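Local coordinates for protein probable zinc protease PqqL (PDB 6OFT) that probably cleaves peptide bonds as a periplasmic zinc metallopeptidase of the M16 family, this chain being the first half of the protein, at residues 273-278 / 410-415; 278-283 / 316-321; 283-288 / 359-364; 292-297 / 339-344. All coordinates share one frame; numbering follows the deposited sequence.

Interaction 1 of 4, residues 273-278 / 410-415; sequences SFIEQA and QQITVQ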
loop_
_atom_site.group_PDB
_atom_site.type_symbol
_atom_site.label_atom_id
_atom_site.label_comp_id
_atom_site.label_asym_id
_atom_site.label_seq_id
_atom_site.Cartn_x
_atom_site.Cartn_y
_atom_site.Cartn_z
ATOM N N SER A 273 1.078 -19.533 4.690
ATOM C CA SER A 273 0.727 -18.105 4.637
ATOM C C SER A 273 0.145 -17.701 3.267
ATOM O O SER A 273 -0.678 -16.793 3.213
ATOM C CB SER A 273 1.890 -17.218 5.079
ATOM O OG SER A 273 3.038 -17.373 4.262
ATOM N N PHE A 274 0.487 -18.434 2.191
ATOM C CA PHE A 274 -0.105 -18.216 0.867
ATOM C C PHE A 274 -1.608 -18.565 0.952
ATOM O O PHE A 274 -2.429 -17.829 0.417
ATOM C CB PHE A 274 0.584 -19.086 -0.214
ATOM C CG PHE A 274 0.047 -18.905 -1.621
ATOM C CD1 PHE A 274 -1.050 -19.638 -2.068
ATOM C CD2 PHE A 274 0.635 -18.000 -2.496
ATOM C CE1 PHE A 274 -1.548 -19.467 -3.367
ATOM C CE2 PHE A 274 0.128 -17.820 -3.791
ATOM C CZ PHE A 274 -0.955 -18.560 -4.221
ATOM N N ILE A 275 -1.950 -19.683 1.629
ATOM C CA ILE A 275 -3.325 -20.159 1.806
ATOM C C ILE A 275 -4.124 -19.183 2.670
ATOM O O ILE A 275 -5.256 -18.866 2.313
ATOM C CB ILE A 275 -3.387 -21.623 2.346
ATOM C CG1 ILE A 275 -2.867 -22.631 1.300
ATOM C CG2 ILE A 275 -4.816 -21.997 2.808
ATOM C CD1 ILE A 275 -2.349 -23.946 1.894
ATOM N N GLU A 276 -3.547 -18.728 3.802
ATOM C CA GLU A 276 -4.188 -17.773 4.721
ATOM C C GLU A 276 -4.599 -16.498 3.985
ATOM O O GLU A 276 -5.738 -16.056 4.136
ATOM C CB GLU A 276 -3.273 -17.460 5.917
ATOM C CG GLU A 276 -3.779 -16.357 6.842
ATOM C CD GLU A 276 -4.163 -16.768 8.252
ATOM O OE1 GLU A 276 -3.495 -17.660 8.821
ATOM O OE2 GLU A 276 -5.128 -16.181 8.795
ATOM N N GLN A 277 -3.691 -15.928 3.170
ATOM C CA GLN A 277 -3.971 -14.700 2.411
ATOM C C GLN A 277 -5.030 -14.970 1.358
ATOM O O GLN A 277 -5.906 -14.130 1.156
ATOM C CB GLN A 277 -2.683 -14.138 1.763
ATOM C CG GLN A 277 -2.825 -12.727 1.126
ATOM C CD GLN A 277 -3.411 -12.670 -0.283
ATOM O OE1 GLN A 277 -3.557 -13.679 -0.981
ATOM N NE2 GLN A 277 -3.756 -11.470 -0.748
ATOM N N ALA A 278 -4.937 -16.122 0.666
ATOM C CA ALA A 278 -5.897 -16.505 -0.376
ATOM C C ALA A 278 -7.321 -16.672 0.192
ATOM O O ALA A 278 -8.287 -16.355 -0.493
ATOM C CB ALA A 278 -5.450 -17.788 -1.064
ATOM N N GLN A 410 -6.704 -25.950 -3.530
ATOM C CA GLN A 410 -7.526 -27.146 -3.304
ATOM C C GLN A 410 -7.686 -27.431 -1.787
ATOM O O GLN A 410 -8.582 -28.172 -1.381
ATOM C CB GLN A 410 -7.055 -28.362 -4.131
ATOM C CG GLN A 410 -5.678 -28.924 -3.798
ATOM C CD GLN A 410 -5.005 -29.626 -4.966
ATOM O OE1 GLN A 410 -4.927 -29.117 -6.095
ATOM N NE2 GLN A 410 -4.460 -30.800 -4.709
ATOM N N GLN A 411 -6.884 -26.747 -0.955
ATOM C CA GLN A 411 -6.989 -26.786 0.506
ATOM C C GLN A 411 -8.063 -25.778 0.998
ATOM O O GLN A 411 -8.428 -25.790 2.175
ATOM C CB GLN A 411 -5.625 -26.470 1.149
ATOM C CG GLN A 411 -4.710 -27.680 1.141
ATOM C CD GLN A 411 -3.348 -27.345 1.647
ATOM O OE1 GLN A 411 -3.144 -27.131 2.842
ATOM N NE2 GLN A 411 -2.386 -27.283 0.743
ATOM N N ILE A 412 -8.544 -24.898 0.100
ATOM C CA ILE A 412 -9.581 -23.905 0.430
ATOM C C ILE A 412 -10.940 -24.503 0.108
ATOM O O ILE A 412 -11.212 -24.837 -1.045
ATOM C CB ILE A 412 -9.324 -22.547 -0.274
ATOM C CG1 ILE A 412 -7.913 -22.010 0.102
ATOM C CG2 ILE A 412 -10.451 -21.517 0.048
ATOM C CD1 ILE A 412 -7.422 -20.871 -0.746
ATOM N N THR A 413 -11.773 -24.694 1.134
ATOM C CA THR A 413 -13.097 -25.298 0.958
ATOM C C THR A 413 -14.180 -24.370 1.463
ATOM O O THR A 413 -13.889 -23.354 2.090
ATOM C CB THR A 413 -13.190 -26.666 1.670
ATOM O OG1 THR A 413 -13.000 -26.481 3.072
ATOM C CG2 THR A 413 -12.222 -27.708 1.107
ATOM N N VAL A 414 -15.441 -24.738 1.202
ATOM C CA VAL A 414 -16.619 -24.042 1.693
ATOM C C VAL A 414 -16.594 -24.133 3.237
ATOM O O VAL A 414 -16.957 -23.171 3.910
ATOM C CB VAL A 414 -17.863 -24.697 1.046
ATOM C CG1 VAL A 414 -19.073 -24.693 1.967
ATOM C CG2 VAL A 414 -18.172 -24.034 -0.293
ATOM N N GLN A 415 -16.079 -25.263 3.780
ATOM C CA GLN A 415 -15.937 -25.496 5.226
ATOM C C GLN A 415 -14.795 -24.688 5.830
ATOM O O GLN A 415 -14.953 -24.163 6.936
ATOM C CB GLN A 415 -15.764 -26.999 5.545
ATOM C CG GLN A 415 -17.023 -27.826 5.252
ATOM C CD GLN A 415 -17.137 -28.248 3.807
ATOM O OE1 GLN A 415 -16.216 -28.093 3.000
ATOM N NE2 GLN A 415 -18.283 -28.781 3.442
#
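Ile275 on the helix of 273-278 meets two consecutive residues of the linker 410-415, a short 3-10 piece and loop running into helix 414-425. With CG2 anti to the backbone N and CG1 beside it (chi1 -68°), its two branches go to different partners. Its CD1 methyl lies against the terminal amide of Gln411, 3.4 Å from OE1, and packs on the group as a whole, the side chains crossing at about a right angle. CG2 faces Ile412 CG1 at 4.1 Å, the isoleucines running past each other in opposite directions. Ile412 CD1 touches Ala278 CB at 3.7 Å; a small alanine suits this position because the end of a long branched chain comes right up to the helix. Two features probably fix Ile412: its carbonyl O accepts a hydrogen bond from Lys359 NZ, and the next residue, Thr413, is the N-cap of helix 414-425. This is packing of a helix against an interhelical linker in the second M16-type domain, away from the predicted zinc site. The contact lies where the chain passes from helix 398-408 to helix 414-425, beside helix 271-296: Leu408 also touches Ile275, Trp409 lies on Ala278, and Ile412 reaches Glu279 and Met282.

Interaction 2 of 4, residues 278-283 / 316-321; sequences AEWSML and DYQSLF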
loop_
_atom_site.group_PDB
_atom_site.type_symbol
_atom_site.label_atom_id
_atom_site.label_comp_id
_atom_site.label_asym_id
_atom_site.label_seq_id
_atom_site.Cartn_x
_atom_site.Cartn_y
_atom_site.Cartn_z
ATOM N N ALA A 278 -4.937 -16.122 0.666
ATOM C CA ALA A 278 -5.897 -16.505 -0.376
ATOM C C ALA A 278 -7.321 -16.672 0.192
ATOM O O ALA A 278 -8.287 -16.355 -0.493
ATOM C CB ALA A 278 -5.450 -17.788 -1.064
ATOM N N GLU A 279 -7.444 -17.157 1.431
ATOM C CA GLU A 279 -8.747 -17.319 2.087
ATOM C C GLU A 279 -9.389 -15.966 2.416
ATOM O O GLU A 279 -10.588 -15.827 2.200
ATOM C CB GLU A 279 -8.657 -18.216 3.327
ATOM C CG GLU A 279 -8.457 -19.681 2.962
ATOM C CD GLU A 279 -8.630 -20.681 4.086
ATOM O OE1 GLU A 279 -8.346 -20.330 5.251
ATOM O OE2 GLU A 279 -9.029 -21.831 3.797
ATOM N N TRP A 280 -8.605 -14.965 2.897
ATOM C CA TRP A 280 -9.169 -13.626 3.165
ATOM C C TRP A 280 -9.589 -12.959 1.867
ATOM O O TRP A 280 -10.641 -12.336 1.827
ATOM C CB TRP A 280 -8.208 -12.700 3.941
ATOM C CG TRP A 280 -7.934 -13.111 5.356
ATOM C CD1 TRP A 280 -6.713 -13.378 5.903
ATOM C CD2 TRP A 280 -8.901 -13.338 6.396
ATOM N NE1 TRP A 280 -6.856 -13.760 7.219
ATOM C CE2 TRP A 280 -8.190 -13.751 7.545
ATOM C CE3 TRP A 280 -10.310 -13.230 6.469
ATOM C CZ2 TRP A 280 -8.832 -14.050 8.758
ATOM C CZ3 TRP A 280 -10.949 -13.553 7.657
ATOM C CH2 TRP A 280 -10.215 -13.942 8.790
ATOM N N SER A 281 -8.771 -13.107 0.810
ATOM C CA SER A 281 -8.989 -12.568 -0.531
ATOM C C SER A 281 -10.243 -13.172 -1.163
ATOM O O SER A 281 -11.005 -12.459 -1.816
ATOM C CB SER A 281 -7.773 -12.853 -1.409
ATOM O OG SER A 281 -7.986 -12.424 -2.744
ATOM N N MET A 282 -10.454 -14.484 -0.965
ATOM C CA MET A 282 -11.621 -15.176 -1.500
ATOM C C MET A 282 -12.890 -14.808 -0.771
ATOM O O MET A 282 -13.896 -14.622 -1.440
ATOM C CB MET A 282 -11.411 -16.676 -1.564
ATOM C CG MET A 282 -10.666 -17.049 -2.818
ATOM S SD MET A 282 -10.398 -18.794 -2.946
ATOM C CE MET A 282 -9.214 -18.807 -4.227
ATOM N N LEU A 283 -12.833 -14.626 0.574
ATOM C CA LEU A 283 -13.992 -14.191 1.368
ATOM C C LEU A 283 -14.466 -12.826 0.886
ATOM O O LEU A 283 -15.666 -12.620 0.719
ATOM C CB LEU A 283 -13.678 -14.153 2.871
ATOM C CG LEU A 283 -13.743 -15.478 3.637
ATOM C CD1 LEU A 283 -13.334 -15.283 5.065
ATOM C CD2 LEU A 283 -15.150 -16.108 3.596
ATOM N N ASP A 316 2.364 -5.037 10.353
ATOM C CA ASP A 316 1.874 -6.346 10.819
ATOM C C ASP A 316 0.349 -6.493 10.814
ATOM O O ASP A 316 -0.153 -7.475 11.353
ATOM C CB ASP A 316 2.376 -6.552 12.261
ATOM C CG ASP A 316 1.854 -5.544 13.285
ATOM O OD1 ASP A 316 1.310 -4.494 12.871
ATOM O OD2 ASP A 316 1.989 -5.808 14.499
ATOM N N TYR A 317 -0.385 -5.493 10.289
ATOM C CA TYR A 317 -1.830 -5.430 10.434
ATOM C C TYR A 317 -2.609 -4.943 9.243
ATOM O O TYR A 317 -2.135 -4.124 8.455
ATOM C CB TYR A 317 -2.171 -4.536 11.650
ATOM C CG TYR A 317 -2.837 -5.259 12.804
ATOM C CD1 TYR A 317 -2.122 -6.158 13.595
ATOM C CD2 TYR A 317 -4.157 -4.990 13.152
ATOM C CE1 TYR A 317 -2.708 -6.775 14.700
ATOM C CE2 TYR A 317 -4.757 -5.605 14.248
ATOM C CZ TYR A 317 -4.031 -6.506 15.014
ATOM O OH TYR A 317 -4.616 -7.120 16.098
ATOM N N GLN A 318 -3.858 -5.409 9.168
ATOM C CA GLN A 318 -4.790 -5.064 8.109
ATOM C C GLN A 318 -6.210 -4.802 8.616
ATOM O O GLN A 318 -6.583 -5.181 9.734
ATOM C CB GLN A 318 -4.835 -6.199 7.069
ATOM C CG GLN A 318 -5.490 -7.503 7.554
ATOM C CD GLN A 318 -5.444 -8.587 6.516
ATOM O OE1 GLN A 318 -5.758 -8.359 5.354
ATOM N NE2 GLN A 318 -5.068 -9.796 6.909
ATOM N N SER A 319 -7.008 -4.201 7.748
ATOM C CA SER A 319 -8.427 -4.041 7.975
ATOM C C SER A 319 -9.188 -4.646 6.829
ATOM O O SER A 319 -8.848 -4.436 5.659
ATOM C CB SER A 319 -8.831 -2.588 8.158
ATOM O OG SER A 319 -10.208 -2.540 8.503
ATOM N N LEU A 320 -10.217 -5.408 7.167
ATOM C CA LEU A 320 -11.147 -5.975 6.207
ATOM C C LEU A 320 -12.463 -5.240 6.423
ATOM O O LEU A 320 -13.016 -5.284 7.524
ATOM C CB LEU A 320 -11.326 -7.477 6.450
ATOM C CG LEU A 320 -10.679 -8.442 5.471
ATOM C CD1 LEU A 320 -9.183 -8.491 5.661
ATOM C CD2 LEU A 320 -11.215 -9.833 5.688
ATOM N N PHE A 321 -12.939 -4.516 5.400
ATOM C CA PHE A 321 -14.215 -3.812 5.512
ATOM C C PHE A 321 -15.267 -4.274 4.502
ATOM O O PHE A 321 -14.931 -4.730 3.407
ATOM C CB PHE A 321 -14.046 -2.290 5.463
ATOM C CG PHE A 321 -13.523 -1.692 4.181
ATOM C CD1 PHE A 321 -14.397 -1.275 3.184
ATOM C CD2 PHE A 321 -12.159 -1.487 3.994
ATOM C CE1 PHE A 321 -13.916 -0.713 1.999
ATOM C CE2 PHE A 321 -11.680 -0.901 2.820
ATOM C CZ PHE A 321 -12.564 -0.499 1.840
#
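Trp280 reaches from the helix of 278-283 to the strand of 316-321 and meets Leu320 and Gln318 there, two residues on the same side of the strand. The six-membered part of the ring takes the leucine: CE3 is 3.6 Å from Leu320 CD2, the two side chains crossing at about a right angle. The five-membered part lies near the glutamine, with CD1 4.1 Å from Gln318 NE2. Here the amide plane stands 76° from the indole plane, and no hydrogen bond joins the pair; Gln318 NE2 instead donates to the carbonyl O of Pro264. This is helix-on-sheet packing in the alpha-beta fold of an M16 domain, where helix 271-296 lies over the mixed sheet containing strand 317-326. A broad indole suits the span, since one side chain can reach two strand residues and also Leu263 of the adjoining strand 256-264. Gln318 has its CG tucked between the backbone N and carbonyl carbon (chi1 69°) and is extended beyond it, which brings the amide up to the indole. Leu320 has an unusual first torsion, chi1 -107°, with CD2 directed at the ring. Trp280 also touches Lys420 and Leu424 of helix 414-425, while its NE1 makes a weak hydrogen bond to Glu276 OE2.

Interaction 3 of 4, residues 283-288 / 359-364; sequences LVQLFN and KSTRLT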
loop_
_atom_site.group_PDB
_atom_site.type_symbol
_atom_site.label_atom_id
_atom_site.label_comp_id
_atom_site.label_asym_id
_atom_site.label_seq_id
_atom_site.Cartn_x
_atom_site.Cartn_y
_atom_site.Cartn_z
ATOM N N LEU A 283 -12.833 -14.626 0.574
ATOM C CA LEU A 283 -13.992 -14.191 1.368
ATOM C C LEU A 283 -14.466 -12.826 0.886
ATOM O O LEU A 283 -15.666 -12.620 0.719
ATOM C CB LEU A 283 -13.678 -14.153 2.871
ATOM C CG LEU A 283 -13.743 -15.478 3.637
ATOM C CD1 LEU A 283 -13.334 -15.283 5.065
ATOM C CD2 LEU A 283 -15.150 -16.108 3.596
ATOM N N VAL A 284 -13.502 -11.920 0.609
ATOM C CA VAL A 284 -13.701 -10.557 0.098
ATOM C C VAL A 284 -14.345 -10.643 -1.293
ATOM O O VAL A 284 -15.400 -10.034 -1.514
ATOM C CB VAL A 284 -12.351 -9.757 0.127
ATOM C CG1 VAL A 284 -12.320 -8.609 -0.880
ATOM C CG2 VAL A 284 -12.032 -9.254 1.531
ATOM N N GLN A 285 -13.756 -11.445 -2.202
ATOM C CA GLN A 285 -14.286 -11.614 -3.552
ATOM C C GLN A 285 -15.693 -12.222 -3.572
ATOM O O GLN A 285 -16.535 -11.758 -4.339
ATOM C CB GLN A 285 -13.343 -12.430 -4.453
ATOM C CG GLN A 285 -13.850 -12.491 -5.911
ATOM C CD GLN A 285 -12.852 -13.016 -6.908
ATOM O OE1 GLN A 285 -11.662 -13.171 -6.615
ATOM N NE2 GLN A 285 -13.323 -13.289 -8.123
ATOM N N LEU A 286 -15.945 -13.248 -2.743
ATOM C CA LEU A 286 -17.247 -13.913 -2.688
ATOM C C LEU A 286 -18.348 -12.941 -2.252
ATOM O O LEU A 286 -19.428 -12.943 -2.848
ATOM C CB LEU A 286 -17.183 -15.150 -1.790
ATOM C CG LEU A 286 -16.501 -16.394 -2.383
ATOM C CD1 LEU A 286 -16.030 -17.310 -1.286
ATOM C CD2 LEU A 286 -17.430 -17.154 -3.320
ATOM N N PHE A 287 -18.044 -12.061 -1.267
ATOM C CA PHE A 287 -18.963 -11.024 -0.801
ATOM C C PHE A 287 -19.310 -10.105 -1.988
ATOM O O PHE A 287 -20.484 -9.866 -2.249
ATOM C CB PHE A 287 -18.321 -10.203 0.336
ATOM C CG PHE A 287 -19.232 -9.131 0.887
ATOM C CD1 PHE A 287 -19.302 -7.872 0.286
ATOM C CD2 PHE A 287 -20.023 -9.375 2.003
ATOM C CE1 PHE A 287 -20.136 -6.880 0.800
ATOM C CE2 PHE A 287 -20.869 -8.382 2.509
ATOM C CZ PHE A 287 -20.915 -7.144 1.905
ATOM N N ASN A 288 -18.268 -9.603 -2.693
ATOM C CA ASN A 288 -18.362 -8.727 -3.868
ATOM C C ASN A 288 -19.208 -9.351 -4.956
ATOM O O ASN A 288 -20.081 -8.682 -5.505
ATOM C CB ASN A 288 -16.955 -8.388 -4.409
ATOM C CG ASN A 288 -16.199 -7.458 -3.499
ATOM O OD1 ASN A 288 -16.793 -6.845 -2.623
ATOM N ND2 ASN A 288 -14.880 -7.322 -3.681
ATOM N N LYS A 359 -12.576 -19.543 -7.997
ATOM C CA LYS A 359 -11.343 -20.245 -8.337
ATOM C C LYS A 359 -11.094 -20.319 -9.859
ATOM O O LYS A 359 -10.040 -19.867 -10.313
ATOM C CB LYS A 359 -11.328 -21.646 -7.720
ATOM C CG LYS A 359 -11.177 -21.645 -6.202
ATOM C CD LYS A 359 -11.186 -23.066 -5.706
ATOM C CE LYS A 359 -11.003 -23.149 -4.217
ATOM N NZ LYS A 359 -10.971 -24.568 -3.787
ATOM N N SER A 360 -12.053 -20.862 -10.635
ATOM C CA SER A 360 -11.936 -20.991 -12.093
ATOM C C SER A 360 -11.718 -19.664 -12.836
ATOM O O SER A 360 -10.926 -19.645 -13.781
ATOM C CB SER A 360 -13.125 -21.747 -12.684
ATOM O OG SER A 360 -14.320 -20.986 -12.658
ATOM N N THR A 361 -12.395 -18.573 -12.424
ATOM C CA THR A 361 -12.238 -17.257 -13.077
ATOM C C THR A 361 -10.898 -16.594 -12.731
ATOM O O THR A 361 -10.342 -15.863 -13.559
ATOM C CB THR A 361 -13.419 -16.320 -12.787
ATOM O OG1 THR A 361 -13.554 -16.156 -11.376
ATOM C CG2 THR A 361 -14.715 -16.803 -13.408
ATOM N N ARG A 362 -10.389 -16.846 -11.504
ATOM C CA ARG A 362 -9.092 -16.347 -11.046
ATOM C C ARG A 362 -7.983 -17.119 -11.749
ATOM O O ARG A 362 -7.042 -16.499 -12.233
ATOM C CB ARG A 362 -8.958 -16.443 -9.516
ATOM C CG ARG A 362 -9.597 -15.290 -8.774
ATOM C CD ARG A 362 -9.822 -15.627 -7.319
ATOM N NE ARG A 362 -8.608 -15.460 -6.530
ATOM C CZ ARG A 362 -8.494 -14.678 -5.462
ATOM N NH1 ARG A 362 -9.537 -13.977 -5.025
ATOM N NH2 ARG A 362 -7.344 -14.596 -4.817
ATOM N N LEU A 363 -8.120 -18.457 -11.866
ATOM C CA LEU A 363 -7.141 -19.281 -12.572
ATOM C C LEU A 363 -7.081 -18.940 -14.063
ATOM O O LEU A 363 -5.996 -18.971 -14.635
ATOM C CB LEU A 363 -7.403 -20.783 -12.382
ATOM C CG LEU A 363 -7.134 -21.357 -10.982
ATOM C CD1 LEU A 363 -7.704 -22.762 -10.864
ATOM C CD2 LEU A 363 -5.641 -21.321 -10.624
ATOM N N THR A 364 -8.240 -18.613 -14.685
ATOM C CA THR A 364 -8.303 -18.202 -16.102
ATOM C C THR A 364 -7.465 -16.916 -16.274
ATOM O O THR A 364 -6.656 -16.833 -17.202
ATOM C CB THR A 364 -9.765 -18.016 -16.562
ATOM O OG1 THR A 364 -10.462 -19.248 -16.405
ATOM C CG2 THR A 364 -9.872 -17.539 -18.014
#
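Gln285 and Arg362 extend from two helices and slide past each other in opposite directions, bringing an amide and a guanidinium nearly into one plane, 20° apart. Arg362 NH1 donates to Gln285 OE1 over 2.8 Å, the oxygen lying at the edge of the guanidinium. The bond is somewhat bent, with an N-H...O angle of 146°. The same oxygen also sits 3.1 Å from Arg362 CD, so it rests in the bend of the arginine chain. Two conformations make this possible. Gln285 is stretched out, with CG anti to the backbone N, and delivers its carbonyl oxygen across the gap, whereas Arg362 folds at chi3 (81°) and turns its guanidinium back alongside the glutamine. Long polar chains suit helices whose nearest CA atoms, those of Gln285 and Arg362, are 10.3 Å apart, and the amide oxygen, a strong neutral acceptor, can take the arginine N-H although it does not balance its charge. The other terminal nitrogen, Arg362 NH2, is hydrogen-bonded to Ser281 OG, so the guanidinium holds two points one helical turn apart on helix 271-296. A leucine in place of Arg362 would probably leave Gln285 OE1 and Ser281 OG without these donors and the glutamine amide freer to turn. The contact joins helix 271-296 to helix 352-371 near the surface, with Trp409 packed on Arg362 and Leu286 turned to Phe350 and Leu417 of helix 414-425.

Interaction 4 of 4, residues 292-297 / 339-344; sequences QERIQS and MAELAT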
loop_
_atom_site.group_PDB
_atom_site.type_symbol
_atom_site.label_atom_id
_atom_site.label_comp_id
_atom_site.label_asym_id
_atom_site.label_seq_id
_atom_site.Cartn_x
_atom_site.Cartn_y
_atom_site.Cartn_z
ATOM N N GLN A 292 -22.884 -8.001 -6.284
ATOM C CA GLN A 292 -22.983 -7.647 -7.701
ATOM C C GLN A 292 -24.023 -8.480 -8.442
ATOM O O GLN A 292 -24.674 -7.955 -9.345
ATOM C CB GLN A 292 -21.622 -7.728 -8.407
ATOM C CG GLN A 292 -20.703 -6.537 -8.125
ATOM C CD GLN A 292 -21.318 -5.201 -8.494
ATOM O OE1 GLN A 292 -21.604 -4.363 -7.626
ATOM N NE2 GLN A 292 -21.544 -4.974 -9.786
ATOM N N GLU A 293 -24.192 -9.762 -8.049
ATOM C CA GLU A 293 -25.171 -10.687 -8.632
ATOM C C GLU A 293 -26.582 -10.240 -8.249
ATOM O O GLU A 293 -27.482 -10.274 -9.092
ATOM C CB GLU A 293 -24.928 -12.126 -8.140
ATOM C CG GLU A 293 -23.712 -12.834 -8.722
ATOM C CD GLU A 293 -23.258 -14.098 -8.001
ATOM O OE1 GLU A 293 -23.505 -14.231 -6.780
ATOM O OE2 GLU A 293 -22.638 -14.959 -8.667
ATOM N N ARG A 294 -26.768 -9.810 -6.976
ATOM C CA ARG A 294 -28.042 -9.314 -6.453
ATOM C C ARG A 294 -28.428 -7.975 -7.094
ATOM O O ARG A 294 -29.604 -7.768 -7.400
ATOM C CB ARG A 294 -28.012 -9.210 -4.920
ATOM C CG ARG A 294 -28.017 -10.566 -4.216
ATOM C CD ARG A 294 -28.326 -10.445 -2.737
ATOM N NE ARG A 294 -28.995 -11.648 -2.241
ATOM C CZ ARG A 294 -28.555 -12.402 -1.235
ATOM N NH1 ARG A 294 -29.231 -13.481 -0.865
ATOM N NH2 ARG A 294 -27.442 -12.074 -0.586
ATOM N N ILE A 295 -27.448 -7.086 -7.337
ATOM C CA ILE A 295 -27.698 -5.783 -7.970
ATOM C C ILE A 295 -28.055 -5.960 -9.449
ATOM O O ILE A 295 -29.076 -5.433 -9.895
ATOM C CB ILE A 295 -26.527 -4.774 -7.741
ATOM C CG1 ILE A 295 -26.484 -4.297 -6.267
ATOM C CG2 ILE A 295 -26.615 -3.561 -8.701
ATOM C CD1 ILE A 295 -25.131 -3.735 -5.807
ATOM N N GLN A 296 -27.224 -6.699 -10.204
ATOM C CA GLN A 296 -27.443 -6.910 -11.636
ATOM C C GLN A 296 -28.694 -7.738 -11.936
ATOM O O GLN A 296 -29.346 -7.477 -12.953
ATOM C CB GLN A 296 -26.198 -7.474 -12.326
ATOM C CG GLN A 296 -25.091 -6.427 -12.413
ATOM C CD GLN A 296 -24.006 -6.816 -13.374
ATOM O OE1 GLN A 296 -24.078 -6.524 -14.573
ATOM N NE2 GLN A 296 -22.973 -7.477 -12.866
ATOM N N SER A 297 -29.080 -8.672 -11.033
ATOM C CA SER A 297 -30.311 -9.447 -11.225
ATOM C C SER A 297 -31.583 -8.618 -10.921
ATOM O O SER A 297 -32.685 -9.085 -11.196
ATOM C CB SER A 297 -30.294 -10.746 -10.425
ATOM O OG SER A 297 -30.541 -10.529 -9.045
ATOM N N MET A 339 -26.523 -5.460 6.325
ATOM C CA MET A 339 -26.883 -6.349 7.429
ATOM C C MET A 339 -27.452 -7.677 6.928
ATOM O O MET A 339 -27.131 -8.731 7.485
ATOM C CB MET A 339 -27.922 -5.655 8.327
ATOM C CG MET A 339 -27.789 -6.001 9.794
ATOM S SD MET A 339 -26.263 -5.348 10.525
ATOM C CE MET A 339 -26.660 -3.566 10.578
ATOM N N ALA A 340 -28.332 -7.613 5.909
ATOM C CA ALA A 340 -28.989 -8.766 5.292
ATOM C C ALA A 340 -27.962 -9.685 4.649
ATOM O O ALA A 340 -28.047 -10.890 4.857
ATOM C CB ALA A 340 -29.988 -8.300 4.246
ATOM N N GLU A 341 -26.957 -9.119 3.924
ATOM C CA GLU A 341 -25.917 -9.925 3.275
ATOM C C GLU A 341 -24.960 -10.565 4.283
ATOM O O GLU A 341 -24.569 -11.709 4.094
ATOM C CB GLU A 341 -25.147 -9.140 2.202
ATOM C CG GLU A 341 -24.539 -10.074 1.158
ATOM C CD GLU A 341 -23.406 -9.552 0.292
ATOM O OE1 GLU A 341 -23.507 -8.406 -0.200
ATOM O OE2 GLU A 341 -22.423 -10.303 0.084
ATOM N N LEU A 342 -24.590 -9.837 5.338
ATOM C CA LEU A 342 -23.684 -10.352 6.371
ATOM C C LEU A 342 -24.345 -11.485 7.171
ATOM O O LEU A 342 -23.696 -12.488 7.446
ATOM C CB LEU A 342 -23.183 -9.229 7.309
ATOM C CG LEU A 342 -22.273 -8.139 6.719
ATOM C CD1 LEU A 342 -22.124 -6.995 7.702
ATOM C CD2 LEU A 342 -20.887 -8.678 6.338
ATOM N N ALA A 343 -25.638 -11.335 7.503
ATOM C CA ALA A 343 -26.409 -12.342 8.230
ATOM C C ALA A 343 -26.678 -13.594 7.375
ATOM O O ALA A 343 -26.666 -14.701 7.914
ATOM C CB ALA A 343 -27.717 -11.750 8.722
ATOM N N THR A 344 -26.900 -13.426 6.049
ATOM C CA THR A 344 -27.124 -14.546 5.115
ATOM C C THR A 344 -25.874 -15.470 5.085
ATOM O O THR A 344 -26.013 -16.696 5.147
ATOM C CB THR A 344 -27.559 -14.020 3.724
ATOM O OG1 THR A 344 -28.759 -13.261 3.881
ATOM C CG2 THR A 344 -27.824 -15.143 2.725
#
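The guanidinium of Arg294 meets the helix of 339-344 with its edge, each terminal nitrogen facing a different aliphatic carbon. NH2 lies 3.9 Å from Glu341 CG, which is in the guanidinium plane, and NH1 is 4.2 Å from Thr344 CG2, also near that plane. Arg294 and Glu341 do not form a salt bridge, since NH2 stays 5.4 Å from Glu341 OE2; the guanidinium and carboxylate planes are 61° apart. Arg294 NE also has a long, weak ion pair with Glu299 OE1. Arg294 stays extended from CG to NE, a reach matched to the 10.0 Å between the CA atoms of Arg294 and Glu341. The contact is helix-to-helix packing within the M16 domain, joining the end part of helix 271-296 to helix 331-348. Thr344 fits because its two branches have separate tasks. OG1 turns back to its own helix and donates to Ala340 O at 2.7 Å, reaching that oxygen from the face opposite Thr344 N, while CG2, set opposite the backbone N, is directed to the arginine. A glycine in place of Thr344 would probably leave a gap beside Arg294 NH1 and take one of two donors from Ala340 O. Leu300 and Tyr466 also pack on Arg294.

All four interactions use helix 271-296, in order from its start to its end. Interactions 1 and 2 share Ala278, and interactions 2 and 3 share Leu283; the centres of these neighbouring pairs lie about 12 and 13 Å apart. Interactions 3 and 4 have centres about 16 Å apart, and 1 and 4, with centres about 23 Å apart, do not touch. Along the chain, interactions 2, 3 and 4 are nested within the loop closed by interaction 1. One long helix thus touches strand 317-326, helices 331-348 and 352-371 and the linker leading into helix 414-425, consistent with a central packing element of the second M16-type domain, away from the predicted zinc site.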